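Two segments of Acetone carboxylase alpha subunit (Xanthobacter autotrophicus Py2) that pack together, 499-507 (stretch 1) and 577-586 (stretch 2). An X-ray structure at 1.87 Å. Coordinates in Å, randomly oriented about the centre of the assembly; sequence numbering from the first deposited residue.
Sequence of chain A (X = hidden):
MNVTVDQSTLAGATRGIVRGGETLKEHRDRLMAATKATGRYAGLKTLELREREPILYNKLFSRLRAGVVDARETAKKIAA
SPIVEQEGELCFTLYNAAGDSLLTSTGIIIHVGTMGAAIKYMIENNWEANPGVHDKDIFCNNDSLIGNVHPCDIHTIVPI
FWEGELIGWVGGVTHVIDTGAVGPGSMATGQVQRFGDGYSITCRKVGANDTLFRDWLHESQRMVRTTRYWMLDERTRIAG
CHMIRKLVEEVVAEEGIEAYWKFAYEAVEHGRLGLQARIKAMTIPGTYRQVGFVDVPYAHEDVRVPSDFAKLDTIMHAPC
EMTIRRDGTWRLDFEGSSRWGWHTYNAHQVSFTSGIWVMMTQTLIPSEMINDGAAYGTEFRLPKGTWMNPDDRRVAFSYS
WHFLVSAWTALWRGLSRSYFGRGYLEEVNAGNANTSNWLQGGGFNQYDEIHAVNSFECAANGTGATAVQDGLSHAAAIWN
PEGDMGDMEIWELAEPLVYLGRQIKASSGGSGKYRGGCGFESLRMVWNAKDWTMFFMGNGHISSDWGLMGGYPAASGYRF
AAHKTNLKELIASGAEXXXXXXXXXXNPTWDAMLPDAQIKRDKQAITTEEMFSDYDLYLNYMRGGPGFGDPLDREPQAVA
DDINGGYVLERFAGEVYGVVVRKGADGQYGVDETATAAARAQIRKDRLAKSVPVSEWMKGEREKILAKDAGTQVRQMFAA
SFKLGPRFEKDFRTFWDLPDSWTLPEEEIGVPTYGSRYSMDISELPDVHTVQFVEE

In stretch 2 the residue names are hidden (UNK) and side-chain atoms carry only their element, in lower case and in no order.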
ATOM      1  N   TYR A 499     -20.760 -18.742 -19.233  1.00 13.56           N
ATOM      2  CA  TYR A 499     -20.217 -19.958 -19.821  1.00 13.54           C
ATOM      3  C   TYR A 499     -20.833 -20.320 -21.172  1.00 13.70           C
ATOM      4  O   TYR A 499     -22.047 -20.445 -21.298  1.00 13.99           O
ATOM      5  CB  TYR A 499     -20.391 -21.139 -18.866  1.00 13.60           C
ATOM      6  CG  TYR A 499     -19.454 -21.152 -17.678  1.00 13.35           C
ATOM      7  CD1 TYR A 499     -19.761 -20.458 -16.518  1.00 13.31           C
ATOM      8  CD2 TYR A 499     -18.271 -21.881 -17.717  1.00 13.08           C
ATOM      9  CE1 TYR A 499     -18.903 -20.455 -15.430  1.00 13.04           C
ATOM     10  CE2 TYR A 499     -17.396 -21.878 -16.665  1.00 12.92           C
ATOM     11  CZ  TYR A 499     -17.718 -21.163 -15.497  1.00 12.91           C
ATOM     12  OH  TYR A 499     -16.879 -21.176 -14.410  1.00 12.61           O
ATOM     13  N   LEU A 500     -19.985 -20.462 -22.177  1.00 13.72           N
ATOM     14  CA  LEU A 500     -20.342 -21.112 -23.451  1.00 14.08           C
ATOM     15  C   LEU A 500     -19.747 -22.533 -23.624  1.00 13.99           C
ATOM     16  O   LEU A 500     -20.007 -23.193 -24.622  1.00 14.14           O
ATOM     17  CB  LEU A 500     -19.882 -20.234 -24.611  1.00 14.19           C
ATOM     18  CG  LEU A 500     -20.449 -18.809 -24.738  1.00 14.33           C
ATOM     19  CD1 LEU A 500     -19.954 -18.149 -26.039  1.00 14.43           C
ATOM     20  CD2 LEU A 500     -21.961 -18.780 -24.709  1.00 14.72           C
ATOM     21  N   GLY A 501     -18.884 -22.961 -22.701  1.00 13.93           N
ATOM     22  CA  GLY A 501     -18.372 -24.321 -22.701  1.00 13.82           C
ATOM     23  C   GLY A 501     -17.704 -24.716 -21.382  1.00 13.60           C
ATOM     24  O   GLY A 501     -17.129 -23.874 -20.672  1.00 13.51           O
ATOM     25  N   ARG A 502     -17.803 -26.004 -21.050  1.00 13.63           N
ATOM     26  CA  ARG A 502     -16.943 -26.650 -20.047  1.00 13.42           C
ATOM     27  C   ARG A 502     -16.699 -28.070 -20.515  1.00 13.70           C
ATOM     28  O   ARG A 502     -17.653 -28.832 -20.656  1.00 13.62           O
ATOM     29  CB  ARG A 502     -17.640 -26.618 -18.672  1.00 13.45           C
ATOM     30  CG  ARG A 502     -16.809 -26.085 -17.537  1.00 13.20           C
ATOM     31  CD  ARG A 502     -17.495 -26.261 -16.183  1.00 13.20           C
ATOM     32  NE  ARG A 502     -16.864 -25.439 -15.152  1.00 13.08           N
ATOM     33  CZ  ARG A 502     -17.151 -25.450 -13.864  1.00 12.89           C
ATOM     34  NH1 ARG A 502     -16.444 -24.664 -13.049  1.00 12.84           N
ATOM     35  NH2 ARG A 502     -18.115 -26.237 -13.384  1.00 12.91           N
ATOM     36  N   GLN A 503     -15.438 -28.413 -20.813  1.00 14.01           N
ATOM     37  CA  GLN A 503     -15.082 -29.663 -21.525  1.00 14.20           C
ATOM     38  C   GLN A 503     -13.763 -30.228 -20.977  1.00 14.17           C
ATOM     39  O   GLN A 503     -12.836 -29.474 -20.665  1.00 13.55           O
ATOM     40  CB  GLN A 503     -14.927 -29.350 -23.023  1.00 14.60           C
ATOM     41  CG  GLN A 503     -14.765 -30.532 -23.953  1.00 15.09           C
ATOM     42  CD  GLN A 503     -14.669 -30.166 -25.437  1.00 15.56           C
ATOM     43  OE1 GLN A 503     -15.638 -29.728 -26.019  1.00 16.17           O
ATOM     44  NE2 GLN A 503     -13.500 -30.347 -26.048  1.00 15.80           N
ATOM     45  N   ILE A 504     -13.658 -31.557 -20.934  1.00 14.21           N
ATOM     46  CA  ILE A 504     -12.395 -32.229 -20.636  1.00 14.14           C
ATOM     47  C   ILE A 504     -11.367 -31.876 -21.747  1.00 14.32           C
ATOM     48  O   ILE A 504     -11.722 -31.801 -22.934  1.00 14.29           O
ATOM     49  CB  ILE A 504     -12.599 -33.763 -20.554  1.00 14.35           C
ATOM     50  CG1 ILE A 504     -13.482 -34.123 -19.355  1.00 14.39           C
ATOM     51  CG2 ILE A 504     -11.248 -34.484 -20.488  1.00 14.39           C
ATOM     52  CD1 ILE A 504     -13.904 -35.579 -19.320  1.00 14.63           C
ATOM     53  N   LYS A 505     -10.108 -31.616 -21.357  1.00 14.43           N
ATOM     54  CA  LYS A 505      -9.080 -31.055 -22.301  1.00 14.46           C
ATOM     55  C   LYS A 505      -8.302 -32.192 -22.989  1.00 14.33           C
ATOM     56  O   LYS A 505      -7.391 -32.772 -22.395  1.00 14.79           O
ATOM     57  CB  LYS A 505      -8.116 -30.080 -21.578  1.00 14.39           C
ATOM     58  CG  LYS A 505      -7.145 -29.334 -22.506  1.00 14.54           C
ATOM     59  CD  LYS A 505      -7.861 -28.359 -23.430  1.00 14.73           C
ATOM     60  CE  LYS A 505      -6.895 -27.582 -24.285  1.00 14.76           C
ATOM     61  NZ  LYS A 505      -7.562 -27.160 -25.543  1.00 15.01           N
ATOM     62  N   ALA A 506      -8.681 -32.503 -24.224  1.00 14.18           N
ATOM     63  CA  ALA A 506      -8.081 -33.608 -24.969  1.00 14.19           C
ATOM     64  C   ALA A 506      -6.580 -33.415 -25.185  1.00 13.85           C
ATOM     65  O   ALA A 506      -6.116 -32.325 -25.485  1.00 13.81           O
ATOM     66  CB  ALA A 506      -8.791 -33.785 -26.307  1.00 14.36           C
ATOM     67  N   SER A 507      -5.841 -34.500 -24.976  1.00 13.67           N
ATOM     68  CA  SER A 507      -4.382 -34.589 -25.187  1.00 13.31           C
ATOM     69  C   SER A 507      -3.569 -33.695 -24.264  1.00 12.94           C
ATOM     70  O   SER A 507      -2.384 -33.419 -24.558  1.00 12.98           O
ATOM     71  CB  SER A 507      -4.004 -34.460 -26.687  1.00 13.41           C
ATOM     72  OG  SER A 507      -4.377 -35.626 -27.433  1.00 13.64           O
ATOM     73  N   UNK A 577     -22.283 -20.528 -33.647  1.00 21.73           N
ATOM     74  CA  UNK A 577     -21.526 -19.830 -32.596  1.00 21.27           C
ATOM     75  C   UNK A 577     -20.537 -20.759 -31.869  1.00 19.96           C
ATOM     76  O   UNK A 577     -20.797 -21.963 -31.741  1.00 19.64           O
ATOM     77  c   UNK A 577     -23.181 -17.967 -32.363  1.00 21.97           C
ATOM     78  c   UNK A 577     -23.444 -19.982 -30.980  1.00 22.42           C
ATOM     79  c   UNK A 577     -24.449 -19.189 -30.146  1.00 23.31           C
ATOM     80  c   UNK A 577     -22.443 -19.074 -31.628  1.00 21.69           C
ATOM     81  N   UNK A 578     -19.371 -20.214 -31.458  1.00 18.86           N
ATOM     82  CA  UNK A 578     -18.412 -21.035 -30.695  1.00 17.98           C
ATOM     83  C   UNK A 578     -19.018 -21.538 -29.379  1.00 17.48           C
ATOM     84  O   UNK A 578     -19.525 -20.734 -28.597  1.00 16.72           O
ATOM     85  c   UNK A 578     -17.418 -18.971 -31.368  1.00 18.45           C
ATOM     86  c   UNK A 578     -18.862 -18.866 -31.702  1.00 18.83           C
ATOM     87  c   UNK A 578     -17.251 -20.090 -30.404  1.00 18.06           C
ATOM     88  N   UNK A 579     -18.985 -22.865 -29.175  1.00 17.24           N
ATOM     89  CA  UNK A 579     -19.416 -23.491 -27.925  1.00 17.05           C
ATOM     90  C   UNK A 579     -18.467 -24.637 -27.568  1.00 16.82           C
ATOM     91  O   UNK A 579     -17.719 -25.152 -28.442  1.00 17.20           O
ATOM     92  c   UNK A 579     -21.972 -23.057 -28.461  1.00 17.49           C
ATOM     93  c   UNK A 579     -20.843 -24.024 -28.039  1.00 17.26           C
ATOM     94  c   UNK A 579     -23.188 -23.873 -28.958  1.00 17.79           C
ATOM     95  c   UNK A 579     -22.311 -22.100 -27.306  1.00 17.48           C
ATOM     96  N   UNK A 580     -18.449 -25.028 -26.291  1.00 16.37           N
ATOM     97  CA  UNK A 580     -17.584 -26.138 -25.845  1.00 15.99           C
ATOM     98  C   UNK A 580     -16.125 -25.758 -25.597  1.00 15.65           C
ATOM     99  O   UNK A 580     -15.844 -24.656 -25.127  1.00 15.50           O
ATOM    100  N   UNK A 581     -15.216 -26.684 -25.919  1.00 15.49           N
ATOM    101  CA  UNK A 581     -13.777 -26.484 -25.790  1.00 15.23           C
ATOM    102  C   UNK A 581     -13.069 -26.370 -27.139  1.00 15.41           C
ATOM    103  O   UNK A 581     -13.632 -26.655 -28.181  1.00 15.41           O
ATOM    104  N   UNK A 582     -11.821 -25.932 -27.079  1.00 15.46           N
ATOM    105  CA  UNK A 582     -10.925 -25.774 -28.220  1.00 15.55           C
ATOM    106  C   UNK A 582     -10.236 -27.143 -28.423  1.00 15.34           C
ATOM    107  O   UNK A 582      -9.051 -27.357 -28.116  1.00 14.93           O
ATOM    108  c   UNK A 582      -9.947 -24.628 -27.910  1.00 15.56           C
ATOM    109  o   UNK A 582      -9.669 -24.102 -30.256  1.00 16.77           O
ATOM    110  o   UNK A 582      -7.903 -23.850 -28.876  1.00 16.06           O
ATOM    111  c   UNK A 582      -9.126 -24.176 -29.098  1.00 16.06           C
ATOM    112  N   UNK A 583     -11.007 -28.062 -28.983  1.00 15.44           N
ATOM    113  CA  UNK A 583     -10.675 -29.479 -28.972  1.00 15.44           C
ATOM    114  C   UNK A 583      -9.270 -29.823 -29.524  1.00 15.28           C
ATOM    115  O   UNK A 583      -8.506 -30.569 -28.878  1.00 14.97           O
ATOM    116  c   UNK A 583     -11.789 -30.267 -29.715  1.00 15.98           C
ATOM    117  c   UNK A 583     -11.496 -31.786 -29.740  1.00 16.27           C
ATOM    118  o   UNK A 583     -13.067 -30.022 -29.076  1.00 16.01           O
ATOM    119  N   UNK A 584      -8.944 -29.263 -30.691  1.00 15.22           N
ATOM    120  CA  UNK A 584      -7.639 -29.439 -31.321  1.00 15.14           C
ATOM    121  C   UNK A 584      -7.127 -28.057 -31.711  1.00 15.39           C
ATOM    122  O   UNK A 584      -7.541 -27.527 -32.747  1.00 15.35           O
ATOM    123  o   UNK A 584      -6.336 -31.528 -34.103  1.00 15.04           O
ATOM    124  c   UNK A 584      -6.372 -30.655 -33.206  1.00 15.10           C
ATOM    125  c   UNK A 584      -7.748 -30.333 -32.566  1.00 15.28           C
ATOM    126  o   UNK A 584      -5.331 -30.061 -32.816  1.00 14.82           O
ATOM    127  N   UNK A 585      -6.237 -27.451 -30.886  1.00 15.48           N
ATOM    128  CA  UNK A 585      -5.850 -26.061 -31.181  1.00 15.80           C
ATOM    129  C   UNK A 585      -5.022 -25.887 -32.452  1.00 16.41           C
ATOM    130  O   UNK A 585      -4.889 -24.766 -32.934  1.00 16.76           O
ATOM    131  c   UNK A 585      -5.049 -25.638 -29.948  1.00 15.49           C
ATOM    132  c   UNK A 585      -4.709 -26.892 -29.245  1.00 15.31           C
ATOM    133  c   UNK A 585      -5.758 -27.896 -29.570  1.00 15.34           C
ATOM    134  N   UNK A 586      -4.477 -26.985 -32.981  1.00 16.45           N
ATOM    135  CA  UNK A 586      -3.814 -26.991 -34.287  1.00 16.90           C
ATOM    136  C   UNK A 586      -4.816 -26.944 -35.437  1.00 17.18           C
ATOM    137  O   UNK A 586      -4.477 -26.511 -36.532  1.00 17.26           O
ATOM    138  c   UNK A 586      -0.953 -29.429 -35.493  1.00 17.45           C
ATOM    139  o   UNK A 586      -0.575 -29.898 -34.378  1.00 16.73           O
ATOM    140  c   UNK A 586      -2.934 -28.251 -34.401  1.00 16.90           C
ATOM    141  o   UNK A 586      -0.438 -29.783 -36.596  1.00 18.09           O
ATOM    142  c   UNK A 586      -2.043 -28.345 -35.626  1.00 17.09           C
TER
HETATM  143  O   HOH W   1      -7.372 -30.020 -26.471  1.00 19.81           O

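Position 577 carries four side-chain carbons, forked at the first, with one arm two carbons long. That branching at CB defines isoleucine, Ile577; its closest side-chain atom, CD1, is 6.0 Å from Leu500 CD2, and the residue leads the chain into the contact. At 578 three carbons close a ring onto the backbone N, so the residue is Pro578. Its CA-to-CB bond points sideways, and its backbone does the touching: O lies 3.7 Å from Leu500 CD1.

Position 579 also has four carbons, but the fork comes at the second, which makes it Leu579. Its CB points sideways, yet the end of the side chain comes nearer, bringing CD2 to 4.1 Å from Leu500 CB. An apolar side chain whose end comes nearer than its CB suits this place beside another leucine, and the backbone adds a CA-H...O contact, with Leu579 CA 3.4 Å from Leu500 O.

Position 580 has no side-chain atoms and is Gly580. Its phi of 81° by itself favours glycine, and an ideal CB would sit a tight 3.3 Å from Gln503 OE1. Position 581 is likewise bare, hence Gly581; here an ideal CB would clash with Gln503 NE2, at 2.9 Å. The missing side chain leaves room for the glutamine amide.

At 582 there are two carbons, the second bearing two oxygens: Asp582. The carboxylate is hydrogen-bonded elsewhere in the structure, while the backbone O lies 3.0 Å from Lys505 NZ. Position 583 has a carbon carrying one oxygen and one carbon, a small fork that suits threonine in composition; its oxygen receives a hydrogen bond from Gln503 NE2. In Thr583 the acceptor is OG1, 3.1 Å from Gln503 NE2.

Position 584 repeats the two-carbon, two-oxygen pattern. The CA-to-CB bond of Asp584 points away from stretch 1, and its OD1 accepts a hydrogen bond from the backbone N of 586. Three carbons again close a ring at 585, giving Pro585, whose CD is 4.5 Å from Lys505 NZ. Position 586 has three carbons, the third with two oxygens: Glu586, out of reach of stretch 1.

The contact works through close backbone approach and one versatile amide. Gly580 N donates to Leu500 O at 2.9 Å, and Gly501 CA meets Gly580 O at 3.5 Å; a CB on Gly501 would clash with that oxygen, so the lack of one lets the backbones come this close. Extended Gln503 uses both ends of its amide: OE1 accepts a weak bond from Gly581 N at 3.1 Å, while NE2 donates to Thr583. Beyond it, the oxygen of water 1 lies 3.0 Å from Lys505 NZ, from which it accepts, and 2.7 Å from Thr583 O, bridging the stretches.

Stretch 2 (577-586) IPLGGDTDPE
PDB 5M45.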